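Local coordinates for protein D-alanyl transferase DltD (Enterococcus faecium TX0133A04, PDB 6PFX) that probably takes part in the transfer of D-alanine to lipoteichoic acid of the Gram-positive cell envelope, as a membrane-associated member of the DltD family, at residues N8-T11 with I12-S16; I101-P104 with Q105-V108; I162-T165 with I166-G169; L222-L225 with A226-G230; F382-S385 with W386-I390. All blocks are in the same frame, centred on the assembly; numbering follows the deposited sequence.

How the contacts relate
Contact 2 is the buried one. It lies at the end of the central strand 97-101 of the parallel sheet, and its chemistry is aromatic rings against backbone carbonyls. The others are partly buried stretches of helices. Contacts 1 and 5 both open helices, with N8 and S383 as N-caps; contact 1 adds a salt bridge and contact 5 a water bridge. Their centres lie about 41 Å apart on opposite sides of the chain's centre. Contact 3 closes a helix at G169. Contact 4 is mid-helix, pairs aliphatic groups and lays one against an amide. Contacts 3 and 4 also lie opposite, about 53 Å between centres. Contacts 2 and 5 are about 7 Å apart at nearest atoms.

Contact 1: residues N8-T11 with I12-S16; sequences NPET and IRRAS
The carboxylate of E10 lies at the edge of the R13 guanidinium, near the plane of that group, and the two planes are turned 46° apart. This is an i to i+3 salt bridge on the first turns of helix 9-18, which N8 caps. Both carboxylate oxygens face the same nitrogen. E10 OE2 lies 3.3 Å from R13 NH1, and E10 OE1 lies 3.4 Å from the same R13 NH1. Both hydrogen bonds are weak, so the attraction is probably mainly electrostatic. E10 bends at chi2 (62°), which turns its carboxylate toward the next turn, where the extended chain of R13 reaches it. R13 NH2 also has long, weak ion pairs with E61 and D207.

R14 takes another course. Its aliphatic part passes the backbone of E10, with R14 CG 3.3 Å from E10 O. The chain then bends at chi3, and R14 NH1 comes near the hydroxyl of T11 at an oblique angle, without a bond between them.

The backbone follows the regular i to i+4 pattern. I12 N binds N8 O, R13 N binds P9 O, R14 N binds E10 O and A15 N binds T11 O. I12 turns its side chain to the interior, where it packs on I29, Y32 and A33 of helix 28-35. S16 packs on strand 68-71, and its hydroxyl donates to R13 O at 2.7 Å from S16 OG. At the start of the helix, E10 N donates to the side chain of N8, with 3.0 Å between E10 N and N8 OD1 and the donor above the carbonyl plane.

Contact 2: residues I101-P104 with Q105-V108; sequences IISP and QWFV
The carbonyl oxygen of S103 receives the backbone N-H of W106, with S103 O 3.1 Å from W106 N, and also lies in plane at the edge of the F107 ring. This is a short 3-10 turn just after strand 97-101 of the parallel sheet, in a protein of the SGNH hydrolase clan. The next bond follows the same i to i+3 step: F107 N donates to P104 O at 3.0 Å. In both bonds the donor stands above the carbonyl plane.

S103 CB sits over one face of the indole and makes a CH-pi contact, 3.6 Å from the centroid of the five-membered ring of W106 and 11° off the normal. S103 OG has a weak hydrogen bond to S45. The S103 side chain lies near, without touching, S46, H348 and D345, whose geometry is consistent with a Ser-His-Asp triad.

Q105 bends at chi2 (75°), which lays its amide alongside the P104 ring. The F107 ring also meets F272 and F314, and F107 is the centre of an inverse gamma turn. The ring also touches I102 obliquely, with I102 CG2 3.7 Å from F107 CE1.

Contact 3: residues I162-T165 with I166-G169; sequences ILQT and IKKG
I166 lies obliquely across I162 one turn earlier, with I166 CD1 4.1 Å from I162 CG2. The pair sits in the last turns of helix 157-167, which ends in a Schellman motif at G169. With CG1 of I166 beside its backbone N (chi1 -64°), the end of the side chain turns back toward the start of the helix. I166 CG1 then rests against the backbone, 3.6 Å from I162 O. Both isoleucines are buried. They pack on L130 of helix 123-132 and on P172. I166 also touches A144 of helix 138-147.

On the more exposed side, Q164 and K167 lie side by side and point the same way. Q164 bends at chi2 (-70°), and this sets its amide oxygen beside the extended lysine chain. Q164 OE1 is 3.9 Å from K167 CD, so the oxygen meets a methylene group and not the ammonium. K168 leans its methylene groups on the carbonyl of Q164, with K168 CG 3.5 Å from Q164 O, before its amine leads away. The hydroxyl of T165 is bonded back to the carbonyl of A161.

The backbone bonds run I166 N to I162 O, K167 N to L163 O, and K168 N to Q164 O. The K167 bond is the shortest of these three at 2.8 Å from K167 N to L163 O. The carbonyl of K167 is taken by R141. G169 has left the helix with a positive phi of 92°, and its N-H reaches back into the last turn: G169 N donates to I166 O at 2.8 Å.

Contact 4: residues L222-L225 with A226-G230; sequences LSIL and ANQIG
Four regular i to i+4 backbone bonds join these consecutive turns in the middle of helix 219-233: A226 N to L222 O, N227 N to S223 O, Q228 N to I224 O and I229 N to L225 O. The last spans 2.9 Å between I229 N and L225 O.

Side chains pair along the same spacing. L225 and I229 meet obliquely through their branches, with L225 CG 3.8 Å from I229 CD1. L225 CG is opposite the backbone N (chi1 176°), which swings the branch out from the helix, and I229 CD1 reaches back one turn to meet it. I229 CG1 also presses on the backbone, 3.3 Å from L225 O.

I224 and Q228 run alongside each other on the exposed side. The methyl I224 CG2 touches the amide nitrogen Q228 NE2 at 3.7 Å. The stem of Q228 lies close over the helix, with Q228 CG 3.2 Å from I224 O. L225 meets Q228 at about a right angle, and its CD1 methyl is near the amide oxygen.

The amide of N227 rests beside the carbonyl of S223. The hydroxyl of S223 turns elsewhere and bonds K352. That bond ties this helix to helix 351-365, which also supplies L355 against L222 and W351 against A226 and I229. Loop residues L213 and Y217 pack on L222, and F54 packs on A226.

Contact 5: residues F382-S385 with W386-I390; sequences FSKS and WQHQI
A chi1 of 71° tucks the hydroxyl of S383 between its own backbone N and carbonyl carbon, which points it at the open N-H of W386. S383 is thus the N-cap of helix 384-388, and W386 N donates to S383 OG at 3.1 Å with an angle of 166°. The same hydroxyl is bonded to the carbonyl of A380, so it serves both the helix start and the residues before it. The first full helical bond follows, from Q387 N to S383 O.

Q387 is extended beyond CG and runs back over the start of the helix, with Q387 CG 3.4 Å from S383 O. Its amide nitrogen is bonded to S273. H388 lays one face of its imidazole over a carbonyl, with H388 CG 3.3 Å from K384 O. That oxygen also accepts from the backbone, 3.0 Å from H388 N. The side chains of K384 and H388 lie alongside, pointing the same way, and K384 CD is 4.2 Å from H388 NE2.

One water bridges S385 and Q389. It lies 2.9 Å from S385 OG, and it donates to Q389 OE1 at 2.7 Å. The other end of that amide, Q389 NE2, donates to I390 O.

W386 is buried. Its ring nitrogen bonds Q321, its ring makes a cation-pi contact with K317, and F381 meets it edge-to-face. K317 NZ also bonds the carbonyls of W386 and Q389, which ties the helix end to helix 308-323, home of K317 and Q321. F382 packs on Q276 and L277 of helix 271-284, so this short C-terminal helix rests on both.

Contact 1: residues N8-T11 with I12-S16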
loop_
_atom_site.group_PDB
_atom_site.type_symbol
_atom_site.label_atom_id
_atom_site.label_comp_id
_atom_site.label_asym_id
_atom_site.label_seq_id
_atom_site.Cartn_x
_atom_site.Cartn_y
_atom_site.Cartn_z
ATOM N N ASN A 8 -20.077 3.798 -15.943
ATOM C CA ASN A 8 -19.963 5.111 -16.572
ATOM C C ASN A 8 -18.543 5.647 -16.406
ATOM O O ASN A 8 -17.971 5.542 -15.320
ATOM C CB ASN A 8 -20.962 6.027 -15.851
ATOM C CG ASN A 8 -20.986 7.442 -16.388
ATOM O OD1 ASN A 8 -20.053 7.895 -17.045
ATOM N ND2 ASN A 8 -22.062 8.162 -16.085
ATOM N N PRO A 9 -17.941 6.223 -17.461
ATOM C CA PRO A 9 -16.551 6.704 -17.312
ATOM C C PRO A 9 -16.357 7.705 -16.183
ATOM O O PRO A 9 -15.326 7.665 -15.499
ATOM C CB PRO A 9 -16.227 7.312 -18.689
ATOM C CG PRO A 9 -17.150 6.609 -19.642
ATOM C CD PRO A 9 -18.415 6.333 -18.857
ATOM N N GLU A 10 -17.316 8.606 -15.962
ATOM C CA GLU A 10 -17.178 9.561 -14.867
ATOM C C GLU A 10 -17.289 8.872 -13.515
ATOM O O GLU A 10 -16.660 9.308 -12.543
ATOM C CB GLU A 10 -18.220 10.671 -15.001
ATOM C CG GLU A 10 -18.090 11.780 -13.968
ATOM C CD GLU A 10 -16.764 12.530 -14.047
ATOM O OE1 GLU A 10 -15.988 12.302 -15.001
ATOM O OE2 GLU A 10 -16.497 13.354 -13.146
ATOM N N THR A 11 -18.076 7.800 -13.422
ATOM C CA THR A 11 -18.133 7.062 -12.169
ATOM C C THR A 11 -16.794 6.404 -11.875
ATOM O O THR A 11 -16.338 6.390 -10.725
ATOM C CB THR A 11 -19.233 6.006 -12.222
ATOM O OG1 THR A 11 -20.472 6.627 -12.579
ATOM C CG2 THR A 11 -19.385 5.330 -10.865
ATOM N N ILE A 12 -16.158 5.829 -12.895
ATOM C CA ILE A 12 -14.870 5.185 -12.673
ATOM C C ILE A 12 -13.832 6.219 -12.256
ATOM O O ILE A 12 -13.041 5.990 -11.333
ATOM C CB ILE A 12 -14.438 4.397 -13.922
ATOM C CG1 ILE A 12 -15.492 3.341 -14.284
ATOM C CG2 ILE A 12 -13.080 3.755 -13.676
ATOM C CD1 ILE A 12 -15.746 2.320 -13.194
ATOM N N ARG A 13 -13.821 7.374 -12.929
ATOM C CA ARG A 13 -12.880 8.435 -12.580
ATOM C C ARG A 13 -13.071 8.872 -11.136
ATOM O O ARG A 13 -12.100 9.013 -10.382
ATOM C CB ARG A 13 -13.076 9.610 -13.538
ATOM C CG ARG A 13 -12.146 10.779 -13.324
ATOM C CD ARG A 13 -12.218 11.735 -14.516
ATOM N NE ARG A 13 -11.495 12.981 -14.275
ATOM C CZ ARG A 13 -12.067 14.151 -13.991
ATOM N NH1 ARG A 13 -13.388 14.262 -13.912
ATOM N NH2 ARG A 13 -11.309 15.220 -13.789
ATOM N N ARG A 14 -14.322 9.085 -10.725
ATOM C CA ARG A 14 -14.588 9.405 -9.329
ATOM C C ARG A 14 -14.077 8.298 -8.412
ATOM O O ARG A 14 -13.427 8.569 -7.393
ATOM C CB ARG A 14 -16.087 9.633 -9.124
ATOM C CG ARG A 14 -16.607 10.934 -9.723
ATOM C CD ARG A 14 -18.111 10.868 -9.981
ATOM N NE ARG A 14 -18.864 10.511 -8.781
ATOM C CZ ARG A 14 -20.044 9.895 -8.790
ATOM N NH1 ARG A 14 -20.617 9.551 -9.937
ATOM N NH2 ARG A 14 -20.649 9.615 -7.643
ATOM N N ALA A 15 -14.354 7.040 -8.768
ATOM C CA ALA A 15 -13.921 5.915 -7.949
ATOM C C ALA A 15 -12.405 5.865 -7.811
ATOM O O ALA A 15 -11.885 5.477 -6.753
ATOM C CB ALA A 15 -14.418 4.603 -8.563
ATOM N N SER A 16 -11.680 6.237 -8.878
ATOM C CA SER A 16 -10.228 6.086 -8.915
ATOM C C SER A 16 -9.529 6.904 -7.838
ATOM O O SER A 16 -8.379 6.606 -7.506
ATOM C CB SER A 16 -9.666 6.464 -10.296
ATOM O OG SER A 16 -9.713 7.860 -10.537
#

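Contact 2: residues I101-P104 with Q105-V108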
loop_
_atom_site.group_PDB
_atom_site.type_symbol
_atom_site.label_atom_id
_atom_site.label_comp_id
_atom_site.label_asym_id
_atom_site.label_seq_id
_atom_site.Cartn_x
_atom_site.Cartn_y
_atom_site.Cartn_z
ATOM N N ILE A 101 3.452 1.856 -2.154
ATOM C CA ILE A 101 4.088 2.592 -1.063
ATOM C C ILE A 101 4.143 1.677 0.157
ATOM O O ILE A 101 3.095 1.276 0.675
ATOM C CB ILE A 101 3.311 3.876 -0.730
ATOM C CG1 ILE A 101 2.897 4.665 -1.974
ATOM C CG2 ILE A 101 4.144 4.748 0.205
ATOM C CD1 ILE A 101 3.998 5.150 -2.790
ATOM N N ILE A 102 5.359 1.357 0.612
ATOM C CA ILE A 102 5.589 0.477 1.759
ATOM C C ILE A 102 5.710 1.349 3.008
ATOM O O ILE A 102 6.692 2.080 3.154
ATOM C CB ILE A 102 6.898 -0.306 1.583
ATOM C CG1 ILE A 102 6.921 -1.104 0.284
ATOM C CG2 ILE A 102 7.131 -1.257 2.774
ATOM C CD1 ILE A 102 8.266 -1.759 -0.005
ATOM N N SER A 103 4.760 1.247 3.944
ATOM C CA SER A 103 4.870 1.999 5.202
ATOM C C SER A 103 5.676 1.211 6.230
ATOM O O SER A 103 5.274 0.101 6.588
ATOM C CB SER A 103 3.488 2.291 5.775
ATOM O OG SER A 103 2.757 3.168 4.945
ATOM N N PRO A 104 6.782 1.748 6.756
ATOM C CA PRO A 104 7.507 1.020 7.820
ATOM C C PRO A 104 6.629 0.682 9.025
ATOM O O PRO A 104 6.805 -0.384 9.636
ATOM C CB PRO A 104 8.661 1.984 8.157
ATOM C CG PRO A 104 8.853 2.814 6.864
ATOM C CD PRO A 104 7.441 3.021 6.395
ATOM N N GLN A 105 5.642 1.537 9.333
ATOM C CA GLN A 105 4.819 1.364 10.524
ATOM C C GLN A 105 3.909 0.150 10.438
ATOM O O GLN A 105 3.366 -0.285 11.458
ATOM C CB GLN A 105 3.946 2.597 10.755
ATOM C CG GLN A 105 4.723 3.876 10.916
ATOM C CD GLN A 105 5.265 4.406 9.597
ATOM O OE1 GLN A 105 4.700 4.149 8.524
ATOM N NE2 GLN A 105 6.386 5.119 9.665
ATOM N N TRP A 106 3.724 -0.410 9.250
ATOM C CA TRP A 106 2.956 -1.636 9.173
ATOM C C TRP A 106 3.649 -2.782 9.894
ATOM O O TRP A 106 2.988 -3.730 10.329
ATOM C CB TRP A 106 2.823 -2.073 7.727
ATOM C CG TRP A 106 1.987 -1.232 6.841
ATOM C CD1 TRP A 106 1.145 -0.216 7.194
ATOM C CD2 TRP A 106 1.915 -1.347 5.421
ATOM N NE1 TRP A 106 0.535 0.296 6.062
ATOM C CE2 TRP A 106 1.004 -0.380 4.963
ATOM C CE3 TRP A 106 2.538 -2.182 4.490
ATOM C CZ2 TRP A 106 0.698 -0.231 3.604
ATOM C CZ3 TRP A 106 2.241 -2.030 3.149
ATOM C CH2 TRP A 106 1.335 -1.061 2.718
ATOM N N PHE A 107 4.974 -2.733 9.975
ATOM C CA PHE A 107 5.793 -3.881 10.345
ATOM C C PHE A 107 6.035 -3.954 11.841
ATOM O O PHE A 107 7.152 -4.116 12.316
ATOM C CB PHE A 107 7.085 -3.825 9.544
ATOM C CG PHE A 107 6.867 -4.001 8.046
ATOM C CD1 PHE A 107 6.413 -2.952 7.238
ATOM C CD2 PHE A 107 7.079 -5.237 7.462
ATOM C CE1 PHE A 107 6.193 -3.153 5.862
ATOM C CE2 PHE A 107 6.878 -5.437 6.117
ATOM C CZ PHE A 107 6.439 -4.388 5.306
ATOM N N VAL A 108 4.941 -3.887 12.588
ATOM C CA VAL A 108 5.009 -3.987 14.040
ATOM C C VAL A 108 5.029 -5.451 14.479
ATOM O O VAL A 108 4.651 -6.366 13.743
ATOM C CB VAL A 108 3.877 -3.194 14.729
ATOM C CG1 VAL A 108 4.089 -1.693 14.548
ATOM C CG2 VAL A 108 2.510 -3.641 14.224
#

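Contact 3: residues I162-T165 with I166-G169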
loop_
_atom_site.group_PDB
_atom_site.type_symbol
_atom_site.label_atom_id
_atom_site.label_comp_id
_atom_site.label_asym_id
_atom_site.label_seq_id
_atom_site.Cartn_x
_atom_site.Cartn_y
_atom_site.Cartn_z
ATOM N N ILE A 162 -12.929 -25.051 5.131
ATOM C CA ILE A 162 -12.205 -24.984 3.867
ATOM C C ILE A 162 -10.789 -24.471 4.098
ATOM O O ILE A 162 -9.820 -25.023 3.563
ATOM C CB ILE A 162 -12.999 -24.148 2.846
ATOM C CG1 ILE A 162 -14.215 -24.944 2.351
ATOM C CG2 ILE A 162 -12.091 -23.723 1.714
ATOM C CD1 ILE A 162 -15.277 -24.076 1.728
ATOM N N LEU A 163 -10.638 -23.441 4.932
ATOM C CA LEU A 163 -9.301 -22.920 5.182
ATOM C C LEU A 163 -8.431 -23.948 5.897
ATOM O O LEU A 163 -7.225 -24.023 5.646
ATOM C CB LEU A 163 -9.360 -21.639 6.004
ATOM C CG LEU A 163 -10.009 -20.434 5.340
ATOM C CD1 LEU A 163 -10.060 -19.262 6.320
ATOM C CD2 LEU A 163 -9.290 -20.040 4.049
ATOM N N GLN A 164 -9.013 -24.738 6.807
ATOM C CA GLN A 164 -8.245 -25.808 7.444
ATOM C C GLN A 164 -7.728 -26.825 6.422
ATOM O O GLN A 164 -6.607 -27.331 6.545
ATOM C CB GLN A 164 -9.091 -26.496 8.517
ATOM C CG GLN A 164 -9.406 -25.633 9.740
ATOM C CD GLN A 164 -8.192 -25.366 10.614
ATOM O OE1 GLN A 164 -7.072 -25.771 10.292
ATOM N NE2 GLN A 164 -8.409 -24.676 11.729
ATOM N N THR A 165 -8.534 -27.147 5.409
ATOM C CA THR A 165 -8.087 -28.046 4.346
ATOM C C THR A 165 -6.883 -27.470 3.607
ATOM O O THR A 165 -5.890 -28.171 3.370
ATOM C CB THR A 165 -9.259 -28.284 3.392
ATOM O OG1 THR A 165 -10.327 -28.929 4.102
ATOM C CG2 THR A 165 -8.856 -29.139 2.216
ATOM N N ILE A 166 -6.958 -26.189 3.237
ATOM C CA ILE A 166 -5.867 -25.532 2.523
ATOM C C ILE A 166 -4.625 -25.434 3.395
ATOM O O ILE A 166 -3.497 -25.630 2.924
ATOM C CB ILE A 166 -6.329 -24.148 2.017
ATOM C CG1 ILE A 166 -7.445 -24.339 0.995
ATOM C CG2 ILE A 166 -5.130 -23.382 1.493
ATOM C CD1 ILE A 166 -8.191 -23.068 0.636
ATOM N N LYS A 167 -4.805 -25.113 4.675
ATOM C CA LYS A 167 -3.666 -25.028 5.582
ATOM C C LYS A 167 -2.877 -26.330 5.601
ATOM O O LYS A 167 -1.641 -26.316 5.676
ATOM C CB LYS A 167 -4.159 -24.677 6.984
ATOM C CG LYS A 167 -3.078 -24.687 8.045
ATOM C CD LYS A 167 -3.617 -24.125 9.343
ATOM C CE LYS A 167 -2.604 -24.276 10.465
ATOM N NZ LYS A 167 -3.010 -23.520 11.680
ATOM N N LYS A 168 -3.574 -27.466 5.535
ATOM C CA LYS A 168 -2.937 -28.774 5.492
ATOM C C LYS A 168 -2.345 -29.107 4.128
ATOM O O LYS A 168 -1.797 -30.204 3.967
ATOM C CB LYS A 168 -3.952 -29.868 5.840
ATOM C CG LYS A 168 -4.378 -29.923 7.288
ATOM C CD LYS A 168 -5.280 -31.141 7.546
ATOM C CE LYS A 168 -4.525 -32.469 7.388
ATOM N NZ LYS A 168 -5.354 -33.665 7.745
ATOM N N GLY A 169 -2.473 -28.217 3.147
ATOM C CA GLY A 169 -1.876 -28.405 1.844
ATOM C C GLY A 169 -2.757 -29.077 0.822
ATOM O O GLY A 169 -2.262 -29.447 -0.248
#

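Contact 4: residues L222-L225 with A226-G230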
loop_
_atom_site.group_PDB
_atom_site.type_symbol
_atom_site.label_atom_id
_atom_site.label_comp_id
_atom_site.label_asym_id
_atom_site.label_seq_id
_atom_site.Cartn_x
_atom_site.Cartn_y
_atom_site.Cartn_z
ATOM N N LEU A 222 8.687 23.537 -9.061
ATOM C CA LEU A 222 7.809 22.740 -8.213
ATOM C C LEU A 222 8.376 22.591 -6.806
ATOM O O LEU A 222 7.632 22.677 -5.827
ATOM C CB LEU A 222 7.547 21.367 -8.836
ATOM C CG LEU A 222 6.664 21.348 -10.074
ATOM C CD1 LEU A 222 6.597 19.970 -10.680
ATOM C CD2 LEU A 222 5.269 21.803 -9.733
ATOM N N SER A 223 9.689 22.365 -6.689
ATOM C CA SER A 223 10.323 22.256 -5.380
ATOM C C SER A 223 10.179 23.550 -4.588
ATOM O O SER A 223 9.861 23.524 -3.392
ATOM C CB SER A 223 11.799 21.917 -5.581
ATOM O OG SER A 223 12.491 21.883 -4.351
ATOM N N ILE A 224 10.405 24.690 -5.244
ATOM C CA ILE A 224 10.242 25.981 -4.585
ATOM C C ILE A 224 8.821 26.135 -4.070
ATOM O O ILE A 224 8.600 26.581 -2.937
ATOM C CB ILE A 224 10.621 27.115 -5.552
ATOM C CG1 ILE A 224 12.133 27.151 -5.740
ATOM C CG2 ILE A 224 10.090 28.447 -5.043
ATOM C CD1 ILE A 224 12.547 27.976 -6.926
ATOM N N LEU A 225 7.837 25.758 -4.889
ATOM C CA LEU A 225 6.444 25.866 -4.475
ATOM C C LEU A 225 6.154 24.920 -3.319
ATOM O O LEU A 225 5.458 25.295 -2.367
ATOM C CB LEU A 225 5.519 25.587 -5.661
ATOM C CG LEU A 225 4.022 25.582 -5.349
ATOM C CD1 LEU A 225 3.526 26.943 -4.980
ATOM C CD2 LEU A 225 3.239 25.047 -6.549
ATOM N N ALA A 226 6.693 23.696 -3.370
ATOM C CA ALA A 226 6.478 22.754 -2.275
ATOM C C ALA A 226 7.062 23.281 -0.967
ATOM O O ALA A 226 6.473 23.099 0.109
ATOM C CB ALA A 226 7.061 21.381 -2.622
ATOM N N ASN A 227 8.237 23.911 -1.036
ATOM C CA ASN A 227 8.834 24.495 0.156
ATOM C C ASN A 227 8.009 25.671 0.658
ATOM O O ASN A 227 7.845 25.842 1.872
ATOM C CB ASN A 227 10.267 24.934 -0.131
ATOM C CG ASN A 227 11.239 23.779 -0.177
ATOM O OD1 ASN A 227 11.025 22.736 0.442
ATOM N ND2 ASN A 227 12.343 23.979 -0.874
ATOM N N GLN A 228 7.458 26.481 -0.259
ATOM C CA GLN A 228 6.641 27.609 0.177
ATOM C C GLN A 228 5.367 27.131 0.862
ATOM O O GLN A 228 5.003 27.629 1.934
ATOM C CB GLN A 228 6.294 28.528 -0.990
ATOM C CG GLN A 228 7.473 29.260 -1.592
ATOM C CD GLN A 228 7.142 29.908 -2.931
ATOM O OE1 GLN A 228 6.183 29.527 -3.603
ATOM N NE2 GLN A 228 7.939 30.896 -3.322
ATOM N N ILE A 229 4.694 26.142 0.276
ATOM C CA ILE A 229 3.470 25.633 0.876
ATOM C C ILE A 229 3.783 24.940 2.196
ATOM O O ILE A 229 3.098 25.160 3.203
ATOM C CB ILE A 229 2.746 24.717 -0.127
ATOM C CG1 ILE A 229 2.301 25.534 -1.345
ATOM C CG2 ILE A 229 1.557 24.055 0.524
ATOM C CD1 ILE A 229 1.741 24.694 -2.493
ATOM N N GLY A 230 4.824 24.107 2.225
ATOM C CA GLY A 230 5.181 23.444 3.468
ATOM C C GLY A 230 5.459 24.436 4.579
ATOM O O GLY A 230 4.990 24.275 5.709
#

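Contact 5: residues F382-S385 with W386-I390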
loop_
_atom_site.group_PDB
_atom_site.type_symbol
_atom_site.label_atom_id
_atom_site.label_comp_id
_atom_site.label_asym_id
_atom_site.label_seq_id
_atom_site.Cartn_x
_atom_site.Cartn_y
_atom_site.Cartn_z
ATOM N N PHE A 382 7.810 -16.584 3.775
ATOM C CA PHE A 382 6.609 -16.824 4.577
ATOM C C PHE A 382 6.929 -17.308 5.994
ATOM O O PHE A 382 6.023 -17.349 6.839
ATOM C CB PHE A 382 5.675 -17.845 3.873
ATOM C CG PHE A 382 5.047 -17.323 2.612
ATOM C CD1 PHE A 382 4.278 -16.161 2.621
ATOM C CD2 PHE A 382 5.216 -17.997 1.420
ATOM C CE1 PHE A 382 3.708 -15.667 1.442
ATOM C CE2 PHE A 382 4.654 -17.514 0.247
ATOM C CZ PHE A 382 3.894 -16.341 0.264
ATOM N N SER A 383 8.189 -17.650 6.271
ATOM C CA SER A 383 8.550 -18.331 7.504
ATOM C C SER A 383 8.683 -17.380 8.681
ATOM O O SER A 383 8.997 -16.194 8.518
ATOM C CB SER A 383 9.891 -19.064 7.354
ATOM O OG SER A 383 10.975 -18.149 7.289
ATOM N N LYS A 384 8.489 -17.933 9.881
ATOM C CA LYS A 384 8.732 -17.170 11.098
ATOM C C LYS A 384 10.198 -16.787 11.221
ATOM O O LYS A 384 10.522 -15.746 11.807
ATOM C CB LYS A 384 8.258 -17.952 12.327
ATOM C CG LYS A 384 6.747 -18.097 12.409
ATOM C CD LYS A 384 6.159 -17.505 13.684
ATOM C CE LYS A 384 4.642 -17.602 13.669
ATOM N NZ LYS A 384 4.039 -17.122 14.944
ATOM N N SER A 385 11.096 -17.605 10.678
ATOM C CA SER A 385 12.506 -17.247 10.689
ATOM C C SER A 385 12.719 -15.909 10.004
ATOM O O SER A 385 13.410 -15.030 10.530
ATOM C CB SER A 385 13.314 -18.322 9.986
ATOM O OG SER A 385 14.679 -17.957 9.892
ATOM N N TRP A 386 12.136 -15.737 8.818
ATOM C CA TRP A 386 12.256 -14.461 8.126
ATOM C C TRP A 386 11.614 -13.330 8.927
ATOM O O TRP A 386 12.186 -12.237 9.048
ATOM C CB TRP A 386 11.652 -14.552 6.717
ATOM C CG TRP A 386 11.735 -13.206 6.043
ATOM C CD1 TRP A 386 10.702 -12.385 5.697
ATOM C CD2 TRP A 386 12.932 -12.498 5.723
ATOM N NE1 TRP A 386 11.182 -11.214 5.165
ATOM C CE2 TRP A 386 12.552 -11.263 5.154
ATOM C CE3 TRP A 386 14.290 -12.799 5.838
ATOM C CZ2 TRP A 386 13.483 -10.324 4.718
ATOM C CZ3 TRP A 386 15.209 -11.873 5.407
ATOM C CH2 TRP A 386 14.803 -10.658 4.822
ATOM N N GLN A 387 10.420 -13.566 9.475
ATOM C CA GLN A 387 9.749 -12.535 10.259
ATOM C C GLN A 387 10.637 -12.028 11.389
ATOM O O GLN A 387 10.637 -10.831 11.701
ATOM C CB GLN A 387 8.430 -13.085 10.804
ATOM C CG GLN A 387 7.406 -13.424 9.736
ATOM C CD GLN A 387 6.233 -14.226 10.274
ATOM O OE1 GLN A 387 5.816 -14.055 11.416
ATOM N NE2 GLN A 387 5.704 -15.110 9.449
ATOM N N HIS A 388 11.432 -12.919 11.987
ATOM C CA HIS A 388 12.278 -12.586 13.126
ATOM C C HIS A 388 13.724 -12.273 12.742
ATOM O O HIS A 388 14.538 -11.989 13.627
ATOM C CB HIS A 388 12.275 -13.749 14.132
ATOM C CG HIS A 388 10.914 -14.132 14.626
ATOM N ND1 HIS A 388 9.884 -13.226 14.755
ATOM C CD2 HIS A 388 10.420 -15.324 15.037
ATOM C CE1 HIS A 388 8.813 -13.844 15.221
ATOM N NE2 HIS A 388 9.111 -15.117 15.399
ATOM N N GLN A 389 14.050 -12.281 11.450
ATOM C CA GLN A 389 15.432 -12.160 11.002
ATOM C C GLN A 389 15.979 -10.771 11.303
ATOM O O GLN A 389 15.378 -9.766 10.920
ATOM C CB GLN A 389 15.485 -12.398 9.488
ATOM C CG GLN A 389 16.795 -11.994 8.809
ATOM C CD GLN A 389 17.781 -13.134 8.695
ATOM O OE1 GLN A 389 17.437 -14.229 8.256
ATOM N NE2 GLN A 389 19.023 -12.875 9.073
ATOM N N ILE A 390 17.146 -10.720 11.936
ATOM C CA ILE A 390 17.842 -9.443 12.152
ATOM C C ILE A 390 18.513 -9.030 10.857
ATOM O O ILE A 390 19.211 -9.849 10.237
ATOM C CB ILE A 390 18.861 -9.587 13.288
ATOM C CG1 ILE A 390 18.160 -10.083 14.553
ATOM C CG2 ILE A 390 19.558 -8.255 13.528
ATOM C CD1 ILE A 390 19.090 -10.292 15.755
HETATM O O HOH W 1 15.525 -16.061 7.892
#